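Local coordinates for threonine synthase (Brucella melitensis bv. 1, PDB 4F4F), which probably catalyses the pyridoxal-phosphate-dependent conversion of O-phospho-L-homoserine and water into L-threonine and phosphate, the last step of threonine biosynthesis, at residues E39-T44 / T65-G70; A101-L106 / V398-A403; S146-G151 / P176-Q181; V237-A242 / I265-V270; K419-V424 / G429-L434. One frame throughout, in Å; residues are numbered along the deposited sequence.

Interaction 1: residues E39-T44 / T65-G70; sequences EYPQFT and TPFTGG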
# COMPACT_ATOMS: atom_id res chain seq x y z
N GLU A 39 5.72 15.26 14.17
CA GLU A 39 4.88 16.33 13.64
C GLU A 39 4.81 16.21 12.14
O GLU A 39 5.70 15.61 11.51
CB GLU A 39 5.45 17.70 13.98
CG GLU A 39 6.84 17.92 13.44
CD GLU A 39 7.86 17.99 14.55
OE1 GLU A 39 8.84 18.75 14.35
OE2 GLU A 39 7.68 17.35 15.63
N TYR A 40 3.76 16.79 11.57
CA TYR A 40 3.60 16.75 10.14
C TYR A 40 4.20 17.98 9.48
O TYR A 40 3.95 19.11 9.90
CB TYR A 40 2.14 16.59 9.76
CG TYR A 40 1.66 15.22 10.07
CD1 TYR A 40 2.04 14.14 9.29
CD2 TYR A 40 0.91 14.97 11.20
CE1 TYR A 40 1.61 12.87 9.59
CE2 TYR A 40 0.49 13.69 11.51
CZ TYR A 40 0.84 12.66 10.71
OH TYR A 40 0.42 11.42 11.10
N PRO A 41 4.98 17.78 8.42
CA PRO A 41 5.49 18.92 7.64
C PRO A 41 4.33 19.70 7.08
O PRO A 41 3.32 19.11 6.74
CB PRO A 41 6.26 18.23 6.51
CG PRO A 41 6.62 16.90 7.06
CD PRO A 41 5.40 16.50 7.84
N GLN A 42 4.44 21.01 7.05
CA GLN A 42 3.32 21.84 6.66
C GLN A 42 3.58 22.57 5.36
O GLN A 42 4.68 23.06 5.11
CB GLN A 42 3.00 22.86 7.76
CG GLN A 42 2.58 22.21 9.04
CD GLN A 42 1.24 21.54 8.89
OE1 GLN A 42 0.27 22.16 8.43
NE2 GLN A 42 1.16 20.28 9.29
N PHE A 43 2.51 22.68 4.57
CA PHE A 43 2.48 23.50 3.36
C PHE A 43 1.37 24.53 3.46
O PHE A 43 0.21 24.17 3.68
CB PHE A 43 2.21 22.63 2.12
CG PHE A 43 3.40 21.88 1.63
CD1 PHE A 43 3.89 20.80 2.32
CD2 PHE A 43 4.02 22.26 0.45
CE1 PHE A 43 5.01 20.12 1.87
CE2 PHE A 43 5.12 21.57 -0.01
CZ PHE A 43 5.62 20.51 0.70
N THR A 44 1.71 25.81 3.32
CA THR A 44 0.71 26.87 3.19
C THR A 44 0.04 26.82 1.82
O THR A 44 0.53 26.14 0.93
CB THR A 44 1.32 28.28 3.31
OG1 THR A 44 2.23 28.46 2.22
CG2 THR A 44 1.99 28.46 4.69
N THR A 65 10.64 15.17 1.05
CA THR A 65 11.92 15.52 1.64
C THR A 65 11.86 15.83 3.15
O THR A 65 12.71 15.35 3.90
CB THR A 65 12.61 16.68 0.86
OG1 THR A 65 12.95 16.22 -0.44
CG2 THR A 65 13.90 17.19 1.50
N PRO A 66 10.84 16.58 3.60
CA PRO A 66 10.80 16.92 5.03
C PRO A 66 10.71 15.68 5.91
O PRO A 66 11.20 15.70 7.03
CB PRO A 66 9.55 17.79 5.19
CG PRO A 66 9.20 18.26 3.82
CD PRO A 66 9.84 17.33 2.81
N PHE A 67 10.06 14.63 5.42
CA PHE A 67 9.97 13.38 6.17
C PHE A 67 11.30 12.66 6.41
O PHE A 67 11.40 11.87 7.36
CB PHE A 67 8.98 12.41 5.51
CG PHE A 67 7.55 12.85 5.60
CD1 PHE A 67 6.85 12.73 6.77
CD2 PHE A 67 6.89 13.38 4.50
CE1 PHE A 67 5.52 13.13 6.87
CE2 PHE A 67 5.56 13.78 4.56
CZ PHE A 67 4.86 13.64 5.76
N THR A 68 12.30 12.92 5.55
CA THR A 68 13.59 12.24 5.64
C THR A 68 14.60 12.87 6.59
O THR A 68 15.68 12.31 6.79
CB THR A 68 14.26 12.12 4.26
OG1 THR A 68 14.63 13.41 3.77
CG2 THR A 68 13.30 11.45 3.27
N GLY A 69 14.24 14.03 7.16
CA GLY A 69 14.97 14.61 8.29
C GLY A 69 16.41 14.97 7.95
O GLY A 69 17.28 14.92 8.82
N GLY A 70 16.66 15.28 6.69
CA GLY A 70 18.01 15.57 6.26
C GLY A 70 18.96 14.39 6.18
O GLY A 70 20.16 14.59 5.99
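P41 sets its CG over one face of the F67 phenyl ring in a CH-pi contact: the atom stands above the middle of the ring, 3.9 Å from the centroid and 12° off the normal, while P41 CD comes to 3.5 Å from F67 CE1. The two side chains cross at about a right angle. F67 owes its position to a CG that is anti to its own carbonyl carbon (chi1 -69°), which presents one ring face to P41. Apolar contacts complete the joint. P41 CB meets P66 CB at 3.6 Å, so that one proline touches both neighbours P66 and F67, and Y40 CD1 reaches the edge of the F67 ring near its plane, more loosely, at 4.4 Å. The hydrogen bonds stay within each segment or lead outside. Q42 NE2 bonds Y40 O at 3.1 Å, from above the carbonyl plane, and T65 O accepts from both T68 OG1 and T68 N, which holds the turn that carries P66 and F67. The phenol of Y40 bonds E327. This is a proline-aromatic CH-pi packing between two loops of the threonine synthase N-terminal region, with Y40 leaning on helix 263-274 of the cofactor-binding part.

Interaction 2: residues A101-L106 / V398-A403; sequences ANEFVL and VAREKA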
# COMPACT_ATOMS: atom_id res chain seq x y z
N ALA A 101 -18.98 14.39 -14.98
CA ALA A 101 -18.81 15.83 -14.87
C ALA A 101 -17.98 16.29 -13.68
O ALA A 101 -17.25 17.26 -13.79
CB ALA A 101 -20.15 16.53 -14.87
N ASN A 102 -18.02 15.59 -12.56
CA ASN A 102 -17.26 16.01 -11.39
C ASN A 102 -16.56 14.84 -10.73
O ASN A 102 -16.43 14.79 -9.51
CB ASN A 102 -18.24 16.65 -10.43
CG ASN A 102 -17.58 17.49 -9.37
OD1 ASN A 102 -16.58 18.13 -9.61
ND2 ASN A 102 -18.16 17.52 -8.21
N GLU A 103 -16.13 13.89 -11.54
CA GLU A 103 -15.59 12.63 -11.05
C GLU A 103 -14.45 12.21 -11.95
O GLU A 103 -14.59 12.23 -13.19
CB GLU A 103 -16.67 11.56 -11.09
CG GLU A 103 -16.28 10.17 -10.64
CD GLU A 103 -17.39 9.18 -10.96
OE1 GLU A 103 -18.38 9.06 -10.18
OE2 GLU A 103 -17.29 8.54 -12.04
N PHE A 104 -13.35 11.79 -11.31
CA PHE A 104 -12.12 11.41 -11.98
C PHE A 104 -11.57 10.15 -11.36
O PHE A 104 -11.67 9.98 -10.12
CB PHE A 104 -11.11 12.53 -11.81
CG PHE A 104 -11.59 13.86 -12.31
CD1 PHE A 104 -12.42 14.64 -11.55
CD2 PHE A 104 -11.26 14.28 -13.57
CE1 PHE A 104 -12.90 15.84 -12.01
CE2 PHE A 104 -11.75 15.49 -14.05
CZ PHE A 104 -12.57 16.28 -13.27
N VAL A 105 -10.93 9.30 -12.17
CA VAL A 105 -10.27 8.12 -11.65
C VAL A 105 -8.76 8.40 -11.68
O VAL A 105 -8.26 8.89 -12.70
CB VAL A 105 -10.63 6.89 -12.51
CG1 VAL A 105 -9.70 5.76 -12.22
CG2 VAL A 105 -12.08 6.47 -12.22
N LEU A 106 -8.08 8.18 -10.55
CA LEU A 106 -6.63 8.33 -10.46
C LEU A 106 -6.03 6.94 -10.69
O LEU A 106 -6.21 6.04 -9.88
CB LEU A 106 -6.18 8.83 -9.08
CG LEU A 106 -4.69 9.14 -8.92
CD1 LEU A 106 -4.24 10.15 -9.98
CD2 LEU A 106 -4.47 9.73 -7.54
N VAL A 398 -18.81 3.18 -4.24
CA VAL A 398 -18.91 3.81 -2.92
C VAL A 398 -18.80 5.34 -3.03
O VAL A 398 -19.50 6.08 -2.33
CB VAL A 398 -17.84 3.23 -1.95
CG1 VAL A 398 -17.77 4.01 -0.63
CG2 VAL A 398 -18.09 1.74 -1.69
N ALA A 399 -17.89 5.81 -3.90
CA ALA A 399 -17.75 7.25 -4.15
C ALA A 399 -19.11 7.83 -4.54
O ALA A 399 -19.50 8.85 -4.02
CB ALA A 399 -16.75 7.51 -5.26
N ARG A 400 -19.84 7.17 -5.43
CA ARG A 400 -21.11 7.70 -5.91
C ARG A 400 -22.21 7.64 -4.85
O ARG A 400 -23.08 8.48 -4.83
CB ARG A 400 -21.55 6.98 -7.19
CG ARG A 400 -20.59 7.23 -8.34
CD ARG A 400 -20.88 6.39 -9.57
NE ARG A 400 -20.03 6.79 -10.69
CZ ARG A 400 -20.12 6.32 -11.93
NH1 ARG A 400 -21.00 5.39 -12.26
NH2 ARG A 400 -19.32 6.78 -12.88
N GLU A 401 -22.15 6.64 -3.98
CA GLU A 401 -23.10 6.52 -2.88
C GLU A 401 -22.83 7.52 -1.77
O GLU A 401 -23.75 8.07 -1.19
CB GLU A 401 -23.01 5.10 -2.30
CG GLU A 401 -24.12 4.73 -1.32
CD GLU A 401 -23.94 3.34 -0.74
OE1 GLU A 401 -22.89 2.72 -0.95
OE2 GLU A 401 -24.86 2.85 -0.06
N LYS A 402 -21.55 7.73 -1.44
CA LYS A 402 -21.19 8.47 -0.25
C LYS A 402 -20.80 9.90 -0.51
O LYS A 402 -20.68 10.64 0.44
CB LYS A 402 -20.02 7.79 0.45
CG LYS A 402 -20.33 6.40 0.97
CD LYS A 402 -21.23 6.48 2.18
CE LYS A 402 -22.29 5.43 2.10
NZ LYS A 402 -22.99 5.34 3.40
N ALA A 403 -20.59 10.31 -1.75
CA ALA A 403 -20.08 11.65 -1.99
C ALA A 403 -21.13 12.65 -1.60
O ALA A 403 -22.30 12.52 -1.96
CB ALA A 403 -19.64 11.87 -3.44
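E103 and R400 meet in a bidentate salt bridge, the whole of the close contact between these segments. R400 grips side-on: NE bonds E103 OE1 at 2.9 Å and NH2 bonds E103 OE2 at 2.8 Å, both nearly straight. Each oxygen uses its syn lone pair, and the carboxylate and guanidinium planes are only 19° apart, so the two groups meet edge to edge, nearly coplanar. Both chains are stretched to get there. E103 runs out from the strand with CG opposite its backbone N (chi1 179°), and R400 is extended from CG to NE, its CG passing E103 OE1 at 3.4 Å. The glutamate is the buried partner. Its OE2 also bonds T99 OG1 on the adjoining strand, a second grip that should fix the carboxylate's rotation and probably favours its charged form. R400 belongs to the loose side: it is exposed to solvent, and the backbones stay well apart, with the CA atoms of E103 and R400 9.0 Å from each other. The bridge thus spans from strand 103-107 to the last turn of helix 390-402, which packs through A399 on strand 409-413 and through V398 on strand 278-285 of the same mixed sheet.

Interaction 3: residues S146-G151 / P176-Q181; sequences SGDTGG and PVQQRQ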
# COMPACT_ATOMS: atom_id res chain seq x y z
N SER A 146 0.01 -14.32 -1.74
CA SER A 146 -0.91 -15.12 -2.52
C SER A 146 -0.77 -14.76 -3.99
O SER A 146 -1.41 -15.37 -4.83
CB SER A 146 -2.35 -14.85 -2.08
OG SER A 146 -2.61 -13.47 -2.27
N GLY A 147 0.04 -13.75 -4.32
CA GLY A 147 0.37 -13.48 -5.72
C GLY A 147 0.78 -12.06 -6.03
O GLY A 147 1.86 -11.83 -6.60
N ASP A 148 -0.05 -11.10 -5.61
CA ASP A 148 0.12 -9.71 -6.04
C ASP A 148 1.21 -8.90 -5.33
O ASP A 148 2.04 -8.18 -5.97
CB ASP A 148 -1.23 -8.97 -6.01
CG ASP A 148 -2.23 -9.52 -7.06
OD1 ASP A 148 -2.92 -10.54 -6.80
OD2 ASP A 148 -2.36 -8.91 -8.15
N THR A 149 1.23 -8.97 -4.00
CA THR A 149 2.25 -8.24 -3.26
C THR A 149 3.66 -8.71 -3.58
O THR A 149 4.58 -7.89 -3.70
CB THR A 149 1.97 -8.30 -1.75
OG1 THR A 149 0.64 -7.86 -1.53
CG2 THR A 149 2.93 -7.35 -0.98
N GLY A 150 3.84 -10.02 -3.73
CA GLY A 150 5.16 -10.58 -4.06
C GLY A 150 5.72 -10.03 -5.35
O GLY A 150 6.91 -9.71 -5.43
N GLY A 151 4.87 -9.88 -6.35
CA GLY A 151 5.26 -9.27 -7.59
C GLY A 151 5.77 -7.84 -7.44
O GLY A 151 6.86 -7.48 -7.94
N PRO A 176 -1.81 -17.15 -13.18
CA PRO A 176 -0.70 -17.11 -14.14
C PRO A 176 -0.00 -15.76 -14.27
O PRO A 176 1.22 -15.72 -14.17
CB PRO A 176 -1.37 -17.55 -15.45
CG PRO A 176 -2.37 -18.56 -14.96
CD PRO A 176 -2.96 -17.88 -13.75
N VAL A 177 -0.74 -14.66 -14.44
CA VAL A 177 -0.11 -13.34 -14.56
C VAL A 177 0.74 -13.01 -13.30
O VAL A 177 1.93 -12.64 -13.39
CB VAL A 177 -1.15 -12.20 -14.76
CG1 VAL A 177 -0.50 -10.83 -14.65
CG2 VAL A 177 -1.84 -12.32 -16.12
N GLN A 178 0.13 -13.18 -12.14
CA GLN A 178 0.80 -12.88 -10.88
C GLN A 178 2.05 -13.73 -10.70
O GLN A 178 3.10 -13.20 -10.31
CB GLN A 178 -0.17 -13.07 -9.69
CG GLN A 178 -1.13 -11.89 -9.48
CD GLN A 178 -2.29 -11.86 -10.45
OE1 GLN A 178 -2.38 -12.69 -11.36
NE2 GLN A 178 -3.19 -10.88 -10.28
N GLN A 179 1.98 -15.03 -11.00
CA GLN A 179 3.16 -15.87 -10.84
C GLN A 179 4.32 -15.45 -11.76
O GLN A 179 5.50 -15.40 -11.34
CB GLN A 179 2.85 -17.36 -11.03
CG GLN A 179 4.04 -18.24 -10.68
CD GLN A 179 3.75 -19.72 -10.77
OE1 GLN A 179 3.15 -20.29 -9.87
NE2 GLN A 179 4.17 -20.35 -11.86
N ARG A 180 4.00 -15.15 -13.01
CA ARG A 180 5.02 -14.76 -13.97
C ARG A 180 5.73 -13.48 -13.54
O ARG A 180 6.93 -13.38 -13.71
CB ARG A 180 4.42 -14.61 -15.35
CG ARG A 180 3.99 -15.94 -15.93
CD ARG A 180 3.77 -15.85 -17.42
NE ARG A 180 4.75 -16.66 -18.15
CZ ARG A 180 4.63 -17.96 -18.41
NH1 ARG A 180 5.59 -18.60 -19.07
NH2 ARG A 180 3.55 -18.64 -18.02
N GLN A 181 5.00 -12.54 -12.96
CA GLN A 181 5.64 -11.32 -12.46
C GLN A 181 6.63 -11.58 -11.32
O GLN A 181 7.61 -10.86 -11.17
CB GLN A 181 4.59 -10.26 -12.08
CG GLN A 181 3.86 -9.74 -13.33
CD GLN A 181 3.51 -8.26 -13.30
OE1 GLN A 181 2.49 -7.89 -12.70
NE2 GLN A 181 4.29 -7.42 -14.03
O HOH W 1 2.94 -11.14 -8.82
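The carboxylate of D148 and the amide of Q178 face each other steeply, their planes 74° apart, as the two side chains pass obliquely. Q178 NE2 donates to D148 OD2 at 3.0 Å with a nearly straight N-H. The oxygen lies in the amide plane, but the donor approaches on the syn side, 28° out of the carboxylate plane. Q178 CG lies 3.5 Å from both D148 OD1 and D148 OD2; the bend at chi2 (77°) then brings the amide round so that NE2 meets D148 OD2. Second partners tie down both groups: D148 OD2 also forms a salt bridge with K419 NZ, and Q178 NE2 bonds K419 O. The side chain of D148 is about 5 Å from the bound pyridoxal phosphate (nearest atoms). Beside this polar pair the backbones come close, with the CA atoms of G147 and Q178 5.2 Å apart. G147, lacking a side chain, admits the CB of Q178, 3.9 Å from G147 O. A water bridges the two backbones, donating to G147 O at 2.6 Å and to Q178 O. The contact joins the N-terminal end of helix 148-157, where G147 is the N-cap, to the first turns of helix 176-183; strand 163-170 runs between them in the chain, and the loop at K419 closes over their polar side.

Interaction 4: residues V237-A242 / I265-V270; sequences VYYFTA and IFAGYV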
# COMPACT_ATOMS: atom_id res chain seq x y z
N VAL A 237 2.13 11.51 -2.05
CA VAL A 237 2.43 12.32 -3.19
C VAL A 237 1.24 12.43 -4.15
O VAL A 237 0.91 13.53 -4.61
CB VAL A 237 3.68 11.81 -3.94
CG1 VAL A 237 3.94 12.67 -5.16
CG2 VAL A 237 4.93 11.85 -3.00
N TYR A 238 0.61 11.31 -4.49
CA TYR A 238 -0.39 11.36 -5.55
C TYR A 238 -1.68 12.08 -5.12
O TYR A 238 -2.44 12.54 -5.96
CB TYR A 238 -0.64 10.03 -6.20
CG TYR A 238 -0.95 8.90 -5.28
CD1 TYR A 238 -2.17 8.83 -4.63
CD2 TYR A 238 -0.08 7.84 -5.15
CE1 TYR A 238 -2.46 7.76 -3.79
CE2 TYR A 238 -0.39 6.77 -4.33
CZ TYR A 238 -1.56 6.75 -3.66
OH TYR A 238 -1.85 5.64 -2.85
N TYR A 239 -1.88 12.21 -3.81
CA TYR A 239 -2.96 13.09 -3.34
C TYR A 239 -2.67 14.55 -3.70
O TYR A 239 -3.52 15.23 -4.25
CB TYR A 239 -3.18 12.95 -1.85
CG TYR A 239 -3.74 11.63 -1.50
CD1 TYR A 239 -5.11 11.41 -1.49
CD2 TYR A 239 -2.91 10.57 -1.15
CE1 TYR A 239 -5.63 10.18 -1.16
CE2 TYR A 239 -3.42 9.32 -0.86
CZ TYR A 239 -4.79 9.15 -0.85
OH TYR A 239 -5.32 7.96 -0.50
N PHE A 240 -1.43 14.99 -3.48
CA PHE A 240 -1.02 16.29 -3.97
C PHE A 240 -1.11 16.47 -5.49
O PHE A 240 -1.66 17.47 -5.98
CB PHE A 240 0.42 16.63 -3.51
CG PHE A 240 0.50 17.12 -2.07
CD1 PHE A 240 0.53 16.23 -1.01
CD2 PHE A 240 0.58 18.47 -1.80
CE1 PHE A 240 0.63 16.68 0.30
CE2 PHE A 240 0.64 18.92 -0.49
CZ PHE A 240 0.68 18.03 0.55
N THR A 241 -0.57 15.53 -6.25
CA THR A 241 -0.52 15.71 -7.71
C THR A 241 -1.94 15.72 -8.32
O THR A 241 -2.26 16.55 -9.18
CB THR A 241 0.42 14.72 -8.39
OG1 THR A 241 -0.05 13.36 -8.18
CG2 THR A 241 1.88 14.90 -7.87
N ALA A 242 -2.79 14.79 -7.89
CA ALA A 242 -4.19 14.79 -8.34
C ALA A 242 -4.90 16.09 -7.95
O ALA A 242 -5.56 16.70 -8.79
CB ALA A 242 -4.93 13.60 -7.75
N ILE A 265 -5.32 5.22 2.25
CA ILE A 265 -6.14 6.32 2.72
C ILE A 265 -5.48 7.07 3.88
O ILE A 265 -5.67 8.29 4.00
CB ILE A 265 -7.59 5.88 3.05
CG1 ILE A 265 -8.52 7.09 2.97
CG2 ILE A 265 -7.65 5.15 4.39
CD1 ILE A 265 -10.00 6.79 3.24
N PHE A 266 -4.70 6.37 4.70
CA PHE A 266 -3.98 7.09 5.76
C PHE A 266 -3.01 8.11 5.15
O PHE A 266 -2.86 9.19 5.69
CB PHE A 266 -3.29 6.17 6.79
CG PHE A 266 -2.77 6.93 7.99
CD1 PHE A 266 -3.61 7.25 9.02
CD2 PHE A 266 -1.44 7.41 8.02
CE1 PHE A 266 -3.16 8.04 10.11
CE2 PHE A 266 -0.98 8.18 9.08
CZ PHE A 266 -1.85 8.50 10.13
N ALA A 267 -2.40 7.80 4.02
CA ALA A 267 -1.54 8.75 3.28
C ALA A 267 -2.29 9.99 2.82
O ALA A 267 -1.72 11.10 2.83
CB ALA A 267 -0.83 8.08 2.09
N GLY A 268 -3.56 9.82 2.46
CA GLY A 268 -4.44 10.94 2.13
C GLY A 268 -4.72 11.79 3.36
O GLY A 268 -4.70 13.02 3.29
N TYR A 269 -4.92 11.13 4.49
CA TYR A 269 -5.05 11.83 5.76
C TYR A 269 -3.79 12.67 6.05
O TYR A 269 -3.88 13.83 6.52
CB TYR A 269 -5.39 10.86 6.89
CG TYR A 269 -5.38 11.46 8.26
CD1 TYR A 269 -6.49 12.12 8.77
CD2 TYR A 269 -4.27 11.35 9.06
CE1 TYR A 269 -6.46 12.68 10.03
CE2 TYR A 269 -4.25 11.90 10.34
CZ TYR A 269 -5.35 12.56 10.80
OH TYR A 269 -5.28 13.14 12.05
N VAL A 270 -2.63 12.10 5.77
CA VAL A 270 -1.38 12.77 6.02
C VAL A 270 -1.30 14.00 5.13
O VAL A 270 -0.93 15.09 5.59
CB VAL A 270 -0.14 11.85 5.79
CG1 VAL A 270 1.17 12.69 5.87
CG2 VAL A 270 -0.12 10.74 6.83
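A close helix crossing in the cofactor-binding part of the fold brings Y239 against G268, with the segment axes 9.0 Å apart at -63°. The phenol ring lies flat on the backbone of the second helix. G268 CA stands over the ring centre in a CH-pi contact, 3.4 Å from the centroid and 6° off the normal, and G268 N lies over the same ring at 3.4 Å from Y239 CE2. G268, with no side chain, lets the ring lie directly on the main chain. With CG anti to its carbonyl carbon (chi1 -68°), the tyrosine places its ring against the second helix. Farther along, A267 CB touches Y239 CE2 at 4.1 Å, and the Y239 hydroxyl OH passes I265 CA at 3.7 Å. That buried OH hydrogen-bonds the backbone O of D264, itself a pyridoxal phosphate-binding residue. F255 meets the Y239 ring edge-to-face. Y239 thus links helix 236-245 to both helix 263-274 and strand 253-258, where it also touches V257, while V237 and T241 of the same helix reach helix 56-64.

Interaction 5: residues K419-V424 / G429-L434; sequences KFPDAV and GVEPQL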
# COMPACT_ATOMS: atom_id res chain seq x y z
N LYS A 419 -5.13 -7.44 -14.32
CA LYS A 419 -4.67 -8.14 -13.12
C LYS A 419 -5.75 -9.06 -12.54
O LYS A 419 -5.43 -9.94 -11.73
CB LYS A 419 -4.21 -7.17 -12.02
CG LYS A 419 -2.78 -6.65 -12.14
CD LYS A 419 -1.79 -7.83 -12.16
CE LYS A 419 -0.54 -7.66 -11.30
NZ LYS A 419 -0.72 -7.18 -9.92
N PHE A 420 -7.02 -8.83 -12.91
CA PHE A 420 -8.15 -9.62 -12.38
C PHE A 420 -9.11 -9.89 -13.51
O PHE A 420 -10.28 -9.50 -13.45
CB PHE A 420 -8.78 -8.85 -11.21
CG PHE A 420 -7.81 -8.67 -10.07
CD1 PHE A 420 -7.52 -9.73 -9.22
CD2 PHE A 420 -7.10 -7.48 -9.93
CE1 PHE A 420 -6.58 -9.60 -8.22
CE2 PHE A 420 -6.17 -7.34 -8.93
CZ PHE A 420 -5.90 -8.40 -8.08
N PRO A 421 -8.63 -10.57 -14.56
CA PRO A 421 -9.41 -10.75 -15.76
C PRO A 421 -10.69 -11.58 -15.55
O PRO A 421 -11.68 -11.31 -16.22
CB PRO A 421 -8.44 -11.48 -16.69
CG PRO A 421 -7.56 -12.27 -15.77
CD PRO A 421 -7.39 -11.39 -14.57
N ASP A 422 -10.68 -12.55 -14.63
CA ASP A 422 -11.87 -13.41 -14.44
C ASP A 422 -13.09 -12.60 -14.00
O ASP A 422 -14.22 -12.74 -14.53
CB ASP A 422 -11.64 -14.51 -13.38
CG ASP A 422 -10.71 -15.62 -13.86
OD1 ASP A 422 -10.34 -15.64 -15.05
OD2 ASP A 422 -10.37 -16.49 -13.03
N ALA A 423 -12.87 -11.77 -12.99
CA ALA A 423 -13.94 -10.98 -12.43
C ALA A 423 -14.40 -9.94 -13.45
O ALA A 423 -15.59 -9.69 -13.57
CB ALA A 423 -13.47 -10.29 -11.17
N VAL A 424 -13.47 -9.36 -14.20
CA VAL A 424 -13.83 -8.31 -15.17
C VAL A 424 -14.67 -8.97 -16.28
O VAL A 424 -15.71 -8.45 -16.66
CB VAL A 424 -12.59 -7.61 -15.75
CG1 VAL A 424 -12.98 -6.64 -16.87
CG2 VAL A 424 -11.82 -6.88 -14.65
N GLY A 429 -18.08 -9.13 -19.78
CA GLY A 429 -17.76 -9.85 -21.00
C GLY A 429 -16.47 -9.48 -21.71
O GLY A 429 -16.15 -10.08 -22.74
N VAL A 430 -15.74 -8.49 -21.21
CA VAL A 430 -14.48 -8.11 -21.86
C VAL A 430 -13.33 -8.89 -21.23
O VAL A 430 -13.25 -9.02 -20.00
CB VAL A 430 -14.23 -6.60 -21.75
CG1 VAL A 430 -12.79 -6.25 -22.10
CG2 VAL A 430 -15.22 -5.84 -22.63
N GLU A 431 -12.46 -9.44 -22.07
CA GLU A 431 -11.22 -10.04 -21.59
C GLU A 431 -10.20 -8.91 -21.64
O GLU A 431 -9.80 -8.51 -22.72
CB GLU A 431 -10.79 -11.23 -22.47
CG GLU A 431 -9.59 -12.03 -21.96
CD GLU A 431 -9.70 -12.48 -20.51
OE1 GLU A 431 -10.77 -12.96 -20.07
OE2 GLU A 431 -8.68 -12.37 -19.80
N PRO A 432 -9.79 -8.36 -20.48
CA PRO A 432 -8.94 -7.16 -20.57
C PRO A 432 -7.59 -7.48 -21.22
O PRO A 432 -7.15 -8.60 -21.18
CB PRO A 432 -8.77 -6.73 -19.12
CG PRO A 432 -9.18 -7.88 -18.28
CD PRO A 432 -10.10 -8.75 -19.09
N GLN A 433 -6.96 -6.48 -21.82
CA GLN A 433 -5.69 -6.68 -22.50
C GLN A 433 -4.56 -6.02 -21.70
O GLN A 433 -4.70 -4.89 -21.18
CB GLN A 433 -5.77 -6.12 -23.92
N LEU A 434 -3.44 -6.72 -21.59
CA LEU A 434 -2.25 -6.18 -20.95
C LEU A 434 -1.75 -4.98 -21.72
O LEU A 434 -1.95 -4.90 -22.92
CB LEU A 434 -1.14 -7.24 -20.90
CG LEU A 434 -1.34 -8.41 -19.94
CD1 LEU A 434 -0.53 -9.62 -20.40
CD2 LEU A 434 -0.97 -8.01 -18.51
O HOH W 2 -10.73 -14.62 -17.67
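The carboxylate of E431 meets P421 at one oxygen, OE2 lying 3.2 Å from P421 CB, with the two side chains alongside each other and pointing the same way. E431 turns back to make this approach, since its chain leaves CB with CG anti to the backbone N (chi1 -173°) and then bends at chi2 (51°). Its other oxygen, OE1, accepts a hydrogen bond from a water that also donates to D422 OD1, at 2.9 and 2.8 Å. The water bridges two acidic side chains whose oxygens, D422 OD1 and E431 OE1, are 5.7 Å apart, and so would probably ease the meeting of like charges at this exposed end of the contact. Next to the carboxylate the two prolines pack as apolar, puckered rings: CG of P432 lies 3.8 Å from P421 CA, and CD of P432 4.0 Å from P421 CB. Chain reversal after helix 421-428 makes the contact possible. G429, with positive phi, ends the helix, and residues 430-434 then run back alongside the helix as an extended loop, in the C-terminal region of threonine synthase. Deeper in, V424 CG1, anti to the backbone N, packs on that loop, 3.9 Å from V430 O and 4.2 Å from P432 CD; V424 also touches L387 and P390. At the helix start, F420 occupies the N-cap position, its ring meeting that of H391 in the cofactor pocket.

How the interactions relate
From the N terminus, interaction 1 closes a short, largely helical loop in the N-terminal region and ends before any other opens. Interaction 2 then spans 292 residues, tying strand 103-107 to helix 390-402; interactions 3 and 4 both fall within that span, one after the other, each closing a short loop of its own. Interaction 5 follows as a tight helix-to-loop reversal. No two contacts cross in the chain, but they meet in space. Y40 and F67 of interaction 1 pack on V270 of interaction 4, whose helix 236-245 also touches L106 of interaction 2. On the other side of the chain's centre, K419 of interaction 5 bonds D148 and Q178 of interaction 3.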